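Local coordinates for protein protocadherin gamma-B3 (Homo sapiens, PDB 5K8R) that probably mediates calcium-dependent cell adhesion and may help establish and maintain specific neuronal connections in the brain, at residues L164-K167 and A168-R172; V219-A222 and E223-A227; C354-K357 and G358-F362; I252-G255 and K256-Q260; E77-E81 and K82-F86. One frame throughout, in Å; residues are numbered along the deposited sequence.

Interaction 1: residues L164-K167 and A168-R172. With CA (calcium ion), chain I.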
loop_
_atom_site.group_PDB
_atom_site.type_symbol
_atom_site.label_atom_id
_atom_site.label_comp_id
_atom_site.label_asym_id
_atom_site.label_seq_id
_atom_site.Cartn_x
_atom_site.Cartn_y
_atom_site.Cartn_z
ATOM N N LEU A 164 -0.956 23.988 -6.597
ATOM C CA LEU A 164 -2.067 23.286 -7.219
ATOM C C LEU A 164 -3.087 22.901 -6.157
ATOM O O LEU A 164 -2.726 22.446 -5.070
ATOM C CB LEU A 164 -1.561 22.039 -7.946
ATOM C CG LEU A 164 -2.472 21.398 -8.990
ATOM C CD1 LEU A 164 -2.689 22.348 -10.159
ATOM C CD2 LEU A 164 -1.878 20.082 -9.465
ATOM N N VAL A 165 -4.366 23.095 -6.465
ATOM C CA VAL A 165 -5.438 22.804 -5.520
ATOM C C VAL A 165 -6.450 21.880 -6.183
ATOM O O VAL A 165 -6.786 22.046 -7.362
ATOM C CB VAL A 165 -6.113 24.095 -4.999
ATOM C CG1 VAL A 165 -6.679 24.919 -6.141
ATOM C CG2 VAL A 165 -7.196 23.765 -3.980
ATOM N N LEU A 166 -6.920 20.894 -5.426
ATOM C CA LEU A 166 -7.891 19.922 -5.909
ATOM C C LEU A 166 -9.296 20.406 -5.568
ATOM O O LEU A 166 -9.627 20.577 -4.391
ATOM C CB LEU A 166 -7.628 18.553 -5.281
ATOM C CG LEU A 166 -8.443 17.369 -5.800
ATOM C CD1 LEU A 166 -7.935 16.940 -7.166
ATOM C CD2 LEU A 166 -8.399 16.212 -4.813
ATOM N N LYS A 167 -10.117 20.625 -6.595
ATOM C CA LYS A 167 -11.490 21.066 -6.393
ATOM C C LYS A 167 -12.522 19.978 -6.659
ATOM O O LYS A 167 -13.689 20.157 -6.300
ATOM C CB LYS A 167 -11.795 22.285 -7.277
ATOM C CG LYS A 167 -11.607 22.048 -8.763
ATOM C CD LYS A 167 -12.020 23.272 -9.560
ATOM C CE LYS A 167 -11.835 23.051 -11.051
ATOM N NZ LYS A 167 -12.234 24.245 -11.845
ATOM N N ALA A 168 -12.126 18.863 -7.273
ATOM C CA ALA A 168 -13.004 17.729 -7.514
ATOM C C ALA A 168 -12.220 16.455 -7.234
ATOM O O ALA A 168 -11.029 16.378 -7.568
ATOM C CB ALA A 168 -13.541 17.712 -8.952
ATOM N N PRO A 169 -12.850 15.451 -6.625
ATOM C CA PRO A 169 -12.114 14.240 -6.245
ATOM C C PRO A 169 -11.535 13.517 -7.453
ATOM O O PRO A 169 -12.006 13.651 -8.583
ATOM C CB PRO A 169 -13.176 13.381 -5.543
ATOM C CG PRO A 169 -14.230 14.352 -5.115
ATOM C CD PRO A 169 -14.251 15.412 -6.175
ATOM N N LEU A 170 -10.488 12.739 -7.192
ATOM C CA LEU A 170 -9.827 11.939 -8.210
ATOM C C LEU A 170 -10.302 10.493 -8.136
ATOM O O LEU A 170 -10.699 10.002 -7.076
ATOM C CB LEU A 170 -8.306 11.991 -8.050
ATOM C CG LEU A 170 -7.638 13.360 -8.193
ATOM C CD1 LEU A 170 -6.133 13.241 -8.003
ATOM C CD2 LEU A 170 -7.962 13.979 -9.543
ATOM N N ASP A 171 -10.269 9.822 -9.283
ATOM C CA ASP A 171 -10.685 8.431 -9.395
ATOM C C ASP A 171 -9.843 7.758 -10.469
ATOM O O ASP A 171 -10.098 7.917 -11.663
ATOM C CB ASP A 171 -12.170 8.339 -9.749
ATOM C CG ASP A 171 -12.700 6.920 -9.670
ATOM O OD1 ASP A 171 -12.015 6.060 -9.078
ATOM O OD2 ASP A 171 -13.802 6.667 -10.200
ATOM N N ARG A 172 -8.832 7.013 -10.038
ATOM C CA ARG A 172 -7.946 6.347 -10.943
ATOM C C ARG A 172 -8.704 5.400 -11.808
ATOM O O ARG A 172 -8.342 5.126 -12.918
ATOM C CB ARG A 172 -6.886 5.597 -10.182
ATOM C CG ARG A 172 -5.887 4.942 -11.090
ATOM C CD ARG A 172 -5.108 3.842 -10.407
ATOM N NE ARG A 172 -5.811 2.569 -10.378
ATOM C CZ ARG A 172 -5.998 1.786 -11.425
ATOM N NH1 ARG A 172 -5.547 2.120 -12.604
ATOM N NH2 ARG A 172 -6.647 0.665 -11.292
HETATM CA CA CA I . -11.518 5.055 -7.010
HETATM O O HOH W 1 -12.775 7.126 -6.408
#

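Interaction 2: residues V219-A222 and E223-A227. With CA (calcium ion), chain F; CA (calcium ion), chain G.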
loop_
_atom_site.group_PDB
_atom_site.type_symbol
_atom_site.label_atom_id
_atom_site.label_comp_id
_atom_site.label_asym_id
_atom_site.label_seq_id
_atom_site.Cartn_x
_atom_site.Cartn_y
_atom_site.Cartn_z
ATOM N N VAL A 219 -24.545 -26.104 -8.946
ATOM C CA VAL A 219 -24.159 -27.081 -9.956
ATOM C C VAL A 219 -24.587 -28.455 -9.464
ATOM O O VAL A 219 -24.679 -28.697 -8.258
ATOM C CB VAL A 219 -22.636 -27.015 -10.240
ATOM C CG1 VAL A 219 -21.854 -27.496 -9.033
ATOM C CG2 VAL A 219 -22.275 -27.819 -11.485
ATOM N N ASN A 220 -24.860 -29.356 -10.405
ATOM C CA ASN A 220 -25.252 -30.726 -10.103
ATOM C C ASN A 220 -24.207 -31.669 -10.682
ATOM O O ASN A 220 -23.925 -31.625 -11.884
ATOM C CB ASN A 220 -26.641 -31.038 -10.671
ATOM C CG ASN A 220 -27.224 -32.332 -10.126
ATOM O OD1 ASN A 220 -26.519 -33.328 -9.957
ATOM N ND2 ASN A 220 -28.522 -32.322 -9.848
ATOM N N VAL A 221 -23.635 -32.515 -9.827
ATOM C CA VAL A 221 -22.646 -33.502 -10.237
ATOM C C VAL A 221 -23.069 -34.865 -9.712
ATOM O O VAL A 221 -23.680 -34.979 -8.645
ATOM C CB VAL A 221 -21.227 -33.143 -9.742
ATOM C CG1 VAL A 221 -20.729 -31.880 -10.426
ATOM C CG2 VAL A 221 -21.216 -32.975 -8.231
ATOM N N ALA A 222 -22.747 -35.907 -10.474
ATOM C CA ALA A 222 -23.087 -37.258 -10.064
ATOM C C ALA A 222 -22.154 -37.731 -8.952
ATOM O O ALA A 222 -21.042 -37.226 -8.776
ATOM C CB ALA A 222 -23.025 -38.215 -11.254
ATOM N N GLU A 223 -22.628 -38.721 -8.190
ATOM C CA GLU A 223 -21.858 -39.197 -7.046
ATOM C C GLU A 223 -20.625 -39.985 -7.474
ATOM O O GLU A 223 -19.642 -40.042 -6.726
ATOM C CB GLU A 223 -22.739 -40.047 -6.133
ATOM C CG GLU A 223 -23.440 -41.196 -6.830
ATOM C CD GLU A 223 -24.152 -42.113 -5.856
ATOM O OE1 GLU A 223 -23.745 -42.159 -4.677
ATOM O OE2 GLU A 223 -25.122 -42.782 -6.266
ATOM N N ASN A 224 -20.648 -40.588 -8.661
ATOM C CA ASN A 224 -19.500 -41.354 -9.131
ATOM C C ASN A 224 -18.477 -40.445 -9.803
ATOM O O ASN A 224 -17.731 -40.884 -10.684
ATOM C CB ASN A 224 -19.946 -42.461 -10.091
ATOM C CG ASN A 224 -20.569 -41.918 -11.361
ATOM O OD1 ASN A 224 -21.180 -40.851 -11.359
ATOM N ND2 ASN A 224 -20.418 -42.654 -12.456
ATOM N N LEU A 225 -18.433 -39.185 -9.391
ATOM C CA LEU A 225 -17.477 -38.236 -9.949
ATOM C C LEU A 225 -16.076 -38.565 -9.452
ATOM O O LEU A 225 -15.861 -38.636 -8.234
ATOM C CB LEU A 225 -17.858 -36.810 -9.562
ATOM C CG LEU A 225 -17.010 -35.684 -10.157
ATOM C CD1 LEU A 225 -17.128 -35.662 -11.673
ATOM C CD2 LEU A 225 -17.407 -34.339 -9.566
ATOM N N PRO A 226 -15.105 -38.781 -10.336
ATOM C CA PRO A 226 -13.750 -39.103 -9.879
ATOM C C PRO A 226 -13.122 -37.944 -9.122
ATOM O O PRO A 226 -13.439 -36.774 -9.350
ATOM C CB PRO A 226 -12.991 -39.389 -11.183
ATOM C CG PRO A 226 -14.053 -39.686 -12.194
ATOM C CD PRO A 226 -15.224 -38.841 -11.803
ATOM N N ALA A 227 -12.217 -38.288 -8.210
ATOM C CA ALA A 227 -11.506 -37.279 -7.441
ATOM C C ALA A 227 -10.600 -36.453 -8.347
ATOM O O ALA A 227 -10.080 -36.939 -9.355
ATOM C CB ALA A 227 -10.683 -37.932 -6.330
HETATM CA CA CA F . -26.590 -44.374 -5.105
HETATM CA CA CA G . -23.259 -44.325 -3.606
HETATM O O HOH W 2 -20.826 -43.756 -3.254
#

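Interaction 3: residues C354-K357 and G358-F362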
loop_
_atom_site.group_PDB
_atom_site.type_symbol
_atom_site.label_atom_id
_atom_site.label_comp_id
_atom_site.label_asym_id
_atom_site.label_seq_id
_atom_site.Cartn_x
_atom_site.Cartn_y
_atom_site.Cartn_z
ATOM N N CYS A 354 -38.136 -59.075 -6.811
ATOM C CA CYS A 354 -37.655 -60.303 -6.193
ATOM C C CYS A 354 -38.365 -61.492 -6.822
ATOM O O CYS A 354 -39.599 -61.524 -6.879
ATOM C CB CYS A 354 -37.889 -60.280 -4.682
ATOM S SG CYS A 354 -37.454 -61.811 -3.835
ATOM N N GLN A 355 -37.590 -62.467 -7.290
ATOM C CA GLN A 355 -38.146 -63.607 -8.001
ATOM C C GLN A 355 -37.400 -64.877 -7.616
ATOM O O GLN A 355 -36.311 -64.844 -7.032
ATOM C CB GLN A 355 -38.109 -63.388 -9.519
ATOM C CG GLN A 355 -36.786 -62.864 -10.043
ATOM C CD GLN A 355 -36.864 -62.448 -11.498
ATOM O OE1 GLN A 355 -37.949 -62.375 -12.076
ATOM N NE2 GLN A 355 -35.713 -62.173 -12.099
ATOM N N LEU A 356 -38.013 -66.007 -7.965
ATOM C CA LEU A 356 -37.539 -67.337 -7.607
ATOM C C LEU A 356 -37.019 -68.032 -8.860
ATOM O O LEU A 356 -37.753 -68.178 -9.841
ATOM C CB LEU A 356 -38.664 -68.148 -6.963
ATOM C CG LEU A 356 -38.331 -69.505 -6.345
ATOM C CD1 LEU A 356 -36.866 -69.573 -5.958
ATOM C CD2 LEU A 356 -39.222 -69.769 -5.140
ATOM N N LYS A 357 -35.758 -68.461 -8.819
ATOM C CA LYS A 357 -35.106 -69.111 -9.951
ATOM C C LYS A 357 -35.115 -70.619 -9.726
ATOM O O LYS A 357 -34.429 -71.123 -8.832
ATOM C CB LYS A 357 -33.679 -68.594 -10.125
ATOM C CG LYS A 357 -32.942 -69.198 -11.310
ATOM C CD LYS A 357 -31.472 -68.809 -11.309
ATOM C CE LYS A 357 -30.745 -69.407 -10.115
ATOM N NZ LYS A 357 -29.297 -69.060 -10.109
ATOM N N GLY A 358 -35.870 -71.323 -10.541
ATOM C CA GLY A 358 -35.936 -72.754 -10.448
ATOM C C GLY A 358 -37.347 -73.248 -10.525
ATOM O O GLY A 358 -38.277 -72.479 -10.546
ATOM N N ASN A 359 -37.497 -74.556 -10.565
ATOM C CA ASN A 359 -38.814 -75.149 -10.621
ATOM C C ASN A 359 -38.969 -76.000 -9.386
ATOM O O ASN A 359 -38.838 -77.188 -9.408
ATOM C CB ASN A 359 -39.015 -75.942 -11.904
ATOM C CG ASN A 359 -39.071 -75.057 -13.143
ATOM O OD1 ASN A 359 -40.030 -74.325 -13.372
ATOM N ND2 ASN A 359 -38.046 -75.145 -13.957
ATOM N N PHE A 360 -39.242 -75.323 -8.296
ATOM C CA PHE A 360 -39.431 -75.890 -6.972
ATOM C C PHE A 360 -40.909 -75.976 -6.629
ATOM O O PHE A 360 -41.740 -75.283 -7.223
ATOM C CB PHE A 360 -38.713 -75.035 -5.922
ATOM C CG PHE A 360 -37.261 -74.804 -6.216
ATOM C CD1 PHE A 360 -36.338 -75.826 -6.072
ATOM C CD2 PHE A 360 -36.817 -73.559 -6.630
ATOM C CE1 PHE A 360 -35.000 -75.614 -6.341
ATOM C CE2 PHE A 360 -35.481 -73.340 -6.900
ATOM C CZ PHE A 360 -34.571 -74.368 -6.756
ATOM N N PRO A 361 -41.280 -76.828 -5.666
ATOM C CA PRO A 361 -42.672 -76.839 -5.194
ATOM C C PRO A 361 -42.966 -75.693 -4.238
ATOM O O PRO A 361 -43.708 -75.862 -3.264
ATOM C CB PRO A 361 -42.790 -78.200 -4.497
ATOM C CG PRO A 361 -41.407 -78.492 -4.033
ATOM C CD PRO A 361 -40.492 -77.928 -5.084
ATOM N N PHE A 362 -42.387 -74.525 -4.503
ATOM C CA PHE A 362 -42.570 -73.340 -3.679
ATOM C C PHE A 362 -42.993 -72.174 -4.567
ATOM O O PHE A 362 -43.065 -72.290 -5.795
ATOM C CB PHE A 362 -41.292 -73.006 -2.899
ATOM C CG PHE A 362 -40.726 -74.170 -2.134
ATOM C CD1 PHE A 362 -41.400 -74.696 -1.045
ATOM C CD2 PHE A 362 -39.515 -74.732 -2.501
ATOM C CE1 PHE A 362 -40.879 -75.767 -0.341
ATOM C CE2 PHE A 362 -38.990 -75.802 -1.801
ATOM C CZ PHE A 362 -39.673 -76.319 -0.719
#

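Interaction 4: residues I252-G255 and K256-Q260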
loop_
_atom_site.group_PDB
_atom_site.type_symbol
_atom_site.label_atom_id
_atom_site.label_comp_id
_atom_site.label_asym_id
_atom_site.label_seq_id
_atom_site.Cartn_x
_atom_site.Cartn_y
_atom_site.Cartn_z
ATOM N N ILE A 252 -15.066 -20.821 4.025
ATOM C CA ILE A 252 -15.340 -20.341 5.372
ATOM C C ILE A 252 -16.388 -21.238 6.015
ATOM O O ILE A 252 -17.245 -21.812 5.335
ATOM C CB ILE A 252 -15.808 -18.868 5.390
ATOM C CG1 ILE A 252 -17.092 -18.701 4.577
ATOM C CG2 ILE A 252 -14.712 -17.947 4.872
ATOM C CD1 ILE A 252 -17.671 -17.309 4.633
ATOM N N ASN A 253 -16.306 -21.358 7.343
ATOM C CA ASN A 253 -17.249 -22.155 8.132
ATOM C C ASN A 253 -17.342 -23.587 7.610
ATOM O O ASN A 253 -18.411 -24.200 7.595
ATOM C CB ASN A 253 -18.630 -21.497 8.166
ATOM C CG ASN A 253 -18.633 -20.190 8.930
ATOM O OD1 ASN A 253 -18.067 -20.095 10.019
ATOM N ND2 ASN A 253 -19.265 -19.171 8.360
ATOM N N ILE A 254 -16.211 -24.125 7.182
ATOM C CA ILE A 254 -16.174 -25.450 6.577
ATOM C C ILE A 254 -15.910 -26.487 7.659
ATOM O O ILE A 254 -15.289 -26.204 8.690
ATOM C CB ILE A 254 -15.118 -25.514 5.452
ATOM C CG1 ILE A 254 -15.525 -26.556 4.414
ATOM C CG2 ILE A 254 -13.735 -25.819 6.009
ATOM C CD1 ILE A 254 -16.923 -26.349 3.889
ATOM N N GLY A 255 -16.410 -27.702 7.432
ATOM C CA GLY A 255 -16.213 -28.807 8.340
ATOM C C GLY A 255 -15.201 -29.804 7.794
ATOM O O GLY A 255 -14.800 -29.759 6.632
ATOM N N LYS A 256 -14.791 -30.723 8.672
ATOM C CA LYS A 256 -13.802 -31.720 8.276
ATOM C C LYS A 256 -14.357 -32.695 7.246
ATOM O O LYS A 256 -13.595 -33.228 6.432
ATOM C CB LYS A 256 -13.289 -32.472 9.501
ATOM C CG LYS A 256 -12.295 -31.680 10.335
ATOM C CD LYS A 256 -11.586 -32.569 11.339
ATOM C CE LYS A 256 -10.470 -31.815 12.043
ATOM N NZ LYS A 256 -9.721 -32.686 12.988
ATOM N N GLU A 257 -15.671 -32.945 7.261
ATOM C CA GLU A 257 -16.258 -33.818 6.249
ATOM C C GLU A 257 -16.192 -33.193 4.862
ATOM O O GLU A 257 -16.175 -33.913 3.858
ATOM C CB GLU A 257 -17.708 -34.152 6.601
ATOM C CG GLU A 257 -18.612 -32.943 6.776
ATOM C CD GLU A 257 -20.079 -33.321 6.835
ATOM O OE1 GLU A 257 -20.610 -33.802 5.812
ATOM O OE2 GLU A 257 -20.699 -33.157 7.908
ATOM N N VAL A 258 -16.151 -31.864 4.785
ATOM C CA VAL A 258 -16.089 -31.167 3.506
ATOM C C VAL A 258 -14.654 -30.747 3.222
ATOM O O VAL A 258 -14.245 -30.643 2.060
ATOM C CB VAL A 258 -17.032 -29.954 3.499
ATOM C CG1 VAL A 258 -17.181 -29.411 2.091
ATOM C CG2 VAL A 258 -18.384 -30.336 4.089
ATOM N N ARG A 259 -13.883 -30.498 4.285
ATOM C CA ARG A 259 -12.466 -30.200 4.120
ATOM C C ARG A 259 -11.733 -31.349 3.438
ATOM O O ARG A 259 -10.817 -31.118 2.638
ATOM C CB ARG A 259 -11.837 -29.893 5.482
ATOM C CG ARG A 259 -10.324 -29.767 5.442
ATOM C CD ARG A 259 -9.740 -29.342 6.777
ATOM N NE ARG A 259 -9.829 -27.900 6.986
ATOM C CZ ARG A 259 -10.795 -27.304 7.675
ATOM N NH1 ARG A 259 -11.760 -28.027 8.226
ATOM N NH2 ARG A 259 -10.795 -25.986 7.817
ATOM N N GLN A 260 -12.127 -32.586 3.727
ATOM C CA GLN A 260 -11.530 -33.762 3.110
ATOM C C GLN A 260 -12.186 -34.133 1.786
ATOM O O GLN A 260 -11.855 -35.180 1.218
ATOM C CB GLN A 260 -11.603 -34.951 4.070
ATOM C CG GLN A 260 -10.808 -34.770 5.350
ATOM C CD GLN A 260 -9.311 -34.777 5.113
ATOM O OE1 GLN A 260 -8.638 -33.765 5.306
ATOM N NE2 GLN A 260 -8.781 -35.923 4.701
#

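Interaction 5: residues E77-E81 and K82-F86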
loop_
_atom_site.group_PDB
_atom_site.type_symbol
_atom_site.label_atom_id
_atom_site.label_comp_id
_atom_site.label_asym_id
_atom_site.label_seq_id
_atom_site.Cartn_x
_atom_site.Cartn_y
_atom_site.Cartn_z
ATOM N N GLU A 77 37.594 54.939 -11.847
ATOM C CA GLU A 77 38.322 56.186 -11.651
ATOM C C GLU A 77 38.754 56.728 -13.005
ATOM O O GLU A 77 39.423 56.026 -13.773
ATOM C CB GLU A 77 39.540 55.973 -10.749
ATOM C CG GLU A 77 39.216 55.429 -9.366
ATOM C CD GLU A 77 38.766 56.508 -8.399
ATOM O OE1 GLU A 77 38.853 57.702 -8.755
ATOM O OE2 GLU A 77 38.329 56.162 -7.282
ATOM N N MET A 78 38.369 57.968 -13.297
ATOM C CA MET A 78 38.890 58.685 -14.453
ATOM C C MET A 78 40.069 59.534 -13.998
ATOM O O MET A 78 39.914 60.402 -13.132
ATOM C CB MET A 78 37.819 59.567 -15.094
ATOM C CG MET A 78 38.301 60.277 -16.353
ATOM S SD MET A 78 37.389 61.781 -16.751
ATOM C CE MET A 78 37.990 62.888 -15.480
ATOM N N VAL A 79 41.239 59.271 -14.571
ATOM C CA VAL A 79 42.448 59.994 -14.206
ATOM C C VAL A 79 42.855 61.068 -15.209
ATOM O O VAL A 79 42.832 60.854 -16.421
ATOM C CB VAL A 79 43.636 59.031 -14.003
ATOM C CG1 VAL A 79 43.963 58.313 -15.303
ATOM C CG2 VAL A 79 44.849 59.789 -13.485
ATOM N N ALA A 80 43.230 62.223 -14.674
ATOM C CA ALA A 80 43.672 63.358 -15.463
ATOM C C ALA A 80 45.109 63.676 -15.084
ATOM O O ALA A 80 45.567 63.347 -13.987
ATOM C CB ALA A 80 42.786 64.589 -15.235
ATOM N N GLU A 81 45.824 64.318 -16.002
ATOM C CA GLU A 81 47.200 64.715 -15.757
ATOM C C GLU A 81 47.353 66.210 -16.007
ATOM O O GLU A 81 46.479 66.861 -16.587
ATOM C CB GLU A 81 48.186 63.912 -16.618
ATOM C CG GLU A 81 47.781 63.732 -18.066
ATOM C CD GLU A 81 48.775 62.891 -18.841
ATOM O OE1 GLU A 81 49.993 63.126 -18.696
ATOM O OE2 GLU A 81 48.340 61.987 -19.585
ATOM N N LYS A 82 48.484 66.741 -15.551
ATOM C CA LYS A 82 48.769 68.174 -15.586
ATOM C C LYS A 82 47.644 69.020 -14.987
ATOM O O LYS A 82 46.974 69.758 -15.710
ATOM C CB LYS A 82 49.047 68.623 -17.024
ATOM C CG LYS A 82 50.261 67.961 -17.651
ATOM C CD LYS A 82 50.486 68.451 -19.070
ATOM C CE LYS A 82 51.724 67.819 -19.681
ATOM N NZ LYS A 82 51.634 66.332 -19.703
ATOM N N PRO A 83 47.429 68.919 -13.664
ATOM C CA PRO A 83 48.101 68.018 -12.721
ATOM C C PRO A 83 47.409 66.658 -12.622
ATOM O O PRO A 83 46.262 66.523 -13.048
ATOM C CB PRO A 83 48.008 68.774 -11.399
ATOM C CG PRO A 83 46.720 69.508 -11.506
ATOM C CD PRO A 83 46.559 69.882 -12.963
ATOM N N LEU A 84 48.105 65.665 -12.072
ATOM C CA LEU A 84 47.524 64.338 -11.911
ATOM C C LEU A 84 46.448 64.356 -10.832
ATOM O O LEU A 84 46.654 64.905 -9.745
ATOM C CB LEU A 84 48.608 63.323 -11.556
ATOM C CG LEU A 84 49.422 62.742 -12.713
ATOM C CD1 LEU A 84 50.584 61.928 -12.181
ATOM C CD2 LEU A 84 48.536 61.885 -13.603
ATOM N N ASN A 85 45.302 63.749 -11.133
ATOM C CA ASN A 85 44.184 63.715 -10.202
ATOM C C ASN A 85 43.257 62.561 -10.559
ATOM O O ASN A 85 43.068 62.247 -11.739
ATOM C CB ASN A 85 43.403 65.036 -10.212
ATOM C CG ASN A 85 43.925 66.031 -9.192
ATOM O OD1 ASN A 85 44.344 65.655 -8.098
ATOM N ND2 ASN A 85 43.901 67.311 -9.549
ATOM N N PHE A 86 42.635 61.992 -9.531
ATOM C CA PHE A 86 41.665 60.918 -9.686
ATOM C C PHE A 86 40.261 61.522 -9.579
ATOM O O PHE A 86 40.036 62.457 -8.809
ATOM C CB PHE A 86 41.866 59.848 -8.614
ATOM C CG PHE A 86 42.776 58.730 -9.037
ATOM C CD1 PHE A 86 42.903 58.390 -10.373
ATOM C CD2 PHE A 86 43.504 58.019 -8.098
ATOM C CE1 PHE A 86 43.738 57.362 -10.766
ATOM C CE2 PHE A 86 44.342 56.989 -8.482
ATOM C CZ PHE A 86 44.460 56.660 -9.819
#

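Interaction 1: residues L164-K167 and A168-R172
L166 and L170 meet through their apolar ends where strand 160-166 gives way to the loop that follows it. With CG anti to the backbone N (chi1 -173°), L166 reaches along the departing chain, and its CD1 lies 3.7 Å from CG of L170; the two side chains cross at a slant, one methyl branch of L166 lying against the branch point of L170. The same methyl also touches the backbone: L166 CD1 is 3.2 Å from A168 O, a close carbon-to-carbonyl approach at the bend.

Metal binding follows one residue beyond L170. D171 gives a single oxygen, OD1, to a calcium ion at 2.4 Å, and a water binds the same ion at 2.5 Å. E114, E173 and D207 supply its remaining ligands. D171, R172 and E173 form the DRE signature of cadherin repeats. R172 bonds through NE to D204 and through its backbone N to the metal-binding E114, tying the loop to a first-shell ligand.

In the second cadherin repeat, this bend leads from strand 160-166 to the calcium site near the junction with the third repeat. Both leucines rest on F148 of strand 148-154, while L170 also touches I112 of strand 107-113 and H178 of strand 177-186, so the leucine pair sits between strands of both sheets.

Interaction 2: residues V219-A222 and E223-A227
V221 and L225 make the apolar part of this turn, CB of V221 lying 4.0 Å from CD2 of L225. The leucine extends back toward the strand because its CG is anti to the backbone N (chi1 -176°).

Backbone bonding is slight. A222 to L225 form a type I beta turn, but the bond from L225 N to A222 O is weak, at 3.3 Å and 131°. N224 folds its side chain back, placing OD1 3.2 Å from CB of A222.

Metal coordination is the work of E223, whose CB points away from the strand: OE1 binds one calcium ion and OE2 another, both at 2.5 Å. D278, E280 and D312 complete the first ion's protein ligands; E280 and D312 recur at the second, with D309, E310 and D345.

Held by an ion at each oxygen, and by F279 N at OE1, the carboxylate is restrained in rotation; the positive charge probably keeps it ionised, consistent with a calcium-rigidified junction between repeats 3 and 4.

Interaction 3: residues C354-K357 and G358-F362
The F360 ring turns its edge to the backbone carbonyl of K357, whose O lies near the ring plane and 3.1 Å from CE2, while CD1 of L356 approaches the ring obliquely, 4.0 Å from CD2. The second aromatic ring, that of F362, has P361 CG over one face, 4.2 Å above the plane and offset toward the rim, and it forms an edge-to-face pair with Y388.

These groups belong to the loop by which the fourth cadherin repeat, a β sandwich, passes from one sheet to the other: strand 352-357 pairs with strand 387-396, and strand 362-366 pairs with strand 371-376. L356 spans the start of this crossing. Its CG is anti to the backbone N (chi1 -172°), and the two methyls divide their work: CD1 goes to F360, while CD2 is 4.4 Å from CB of F362, a loose contact. L356 also packs on I364, L374, V390 and I392, which line the space between the sheets.

F360 returns over the loop with CG beside its own backbone N (chi1 -54°), which brings the CE2 corner of the ring to the carbonyl; the approach is consistent with a weak electrostatic attraction between the electropositive ring edge and the oxygen. Next along the chain, G358 follows the same carbonyl with its phi at a positive 135°.

Interaction 4: residues I252-G255 and K256-Q260
I254 lies between two residues of the short helix 256-259, touching V258 with one branch and R259 with the other. Its CD1 is 3.6 Å from CG1 of V258, the two aliphatic chains slanting past each other. The other branch, CG2, sits over a face of the R259 guanidinium, 3.5 Å from NH2. That flat group is brought back over the isoleucine by a bend in the arginine chain at chi3 (-81°), beyond an extended stem.

The backbone fixes where these side chains start. G255 is the N-cap, and its O accepts two N-H groups: R259 N at 2.6 Å, approaching almost head-on with a C=O...N angle of 161°, and V258 N at 3.1 Å, from above the carbonyl plane.

Just before the helix, N253 OD1 bonds to S126 N of the second subunit, so the loop borders the dimer interface. E257 bridges to R282. The helix follows strand 248-252 in the third cadherin repeat and lies against strand 284-292, with I254 on I287 and V258 on Y285 and I287.

Interaction 5: residues E77-E81 and K82-F86
The β hairpin of strands 73-80 and 85-94 in the first cadherin repeat is closed here, with A80 and N85 as its last hydrogen-bonded pair. A80 N reaches N85 O at 2.9 Å and a nearly straight 172°; N85 N returns to A80 O at 2.9 Å and a more bent 148°. L84 CA adds a C-H...O contact to A80 O.

V79 and F86, the adjacent non-hydrogen-bonded pair, project to one face of the sheet, where CB of V79 stands at the edge of the F86 ring, 3.6 Å from CE1. E77 OE1 lies 3.7 Å from CB of F86, while E77 OE2 bonds to H88 ND1. At the turn, E81 OE1 and K82 NZ form a long salt bridge (3.7 Å), and R37 and N35 hold E81 OE2. V79 and F86 pack on L338 in the partner subunit's fourth repeat, and K82 N bonds to E322 there.

The cis peptide before P83 is particular to this loop; antiparallel strands joined by a short connection, here E81-L84, are typical of a β hairpin.

Along the chain the order is interaction 5, 1, 2, 4, 3, a progression through cadherin repeats 1 to 4 of an elongated molecule. Interactions 5 and 3 lie farthest apart, with centres 157 Å from each other. Interactions 2 and 4 share the third repeat, the former lying on edge strand 216-222 and the latter following the other edge strand, 248-252, of the same sheet; their centres are 18 Å apart, and their nearest atoms, about 8 Å apart, do not touch. Interactions 1 and 2, with centres 53 Å apart, each contribute to calcium sites associated with successive repeat junctions. Interactions 4 and 5 both touch the second subunit, consistent with an antiparallel dimer spread along repeats 1-4.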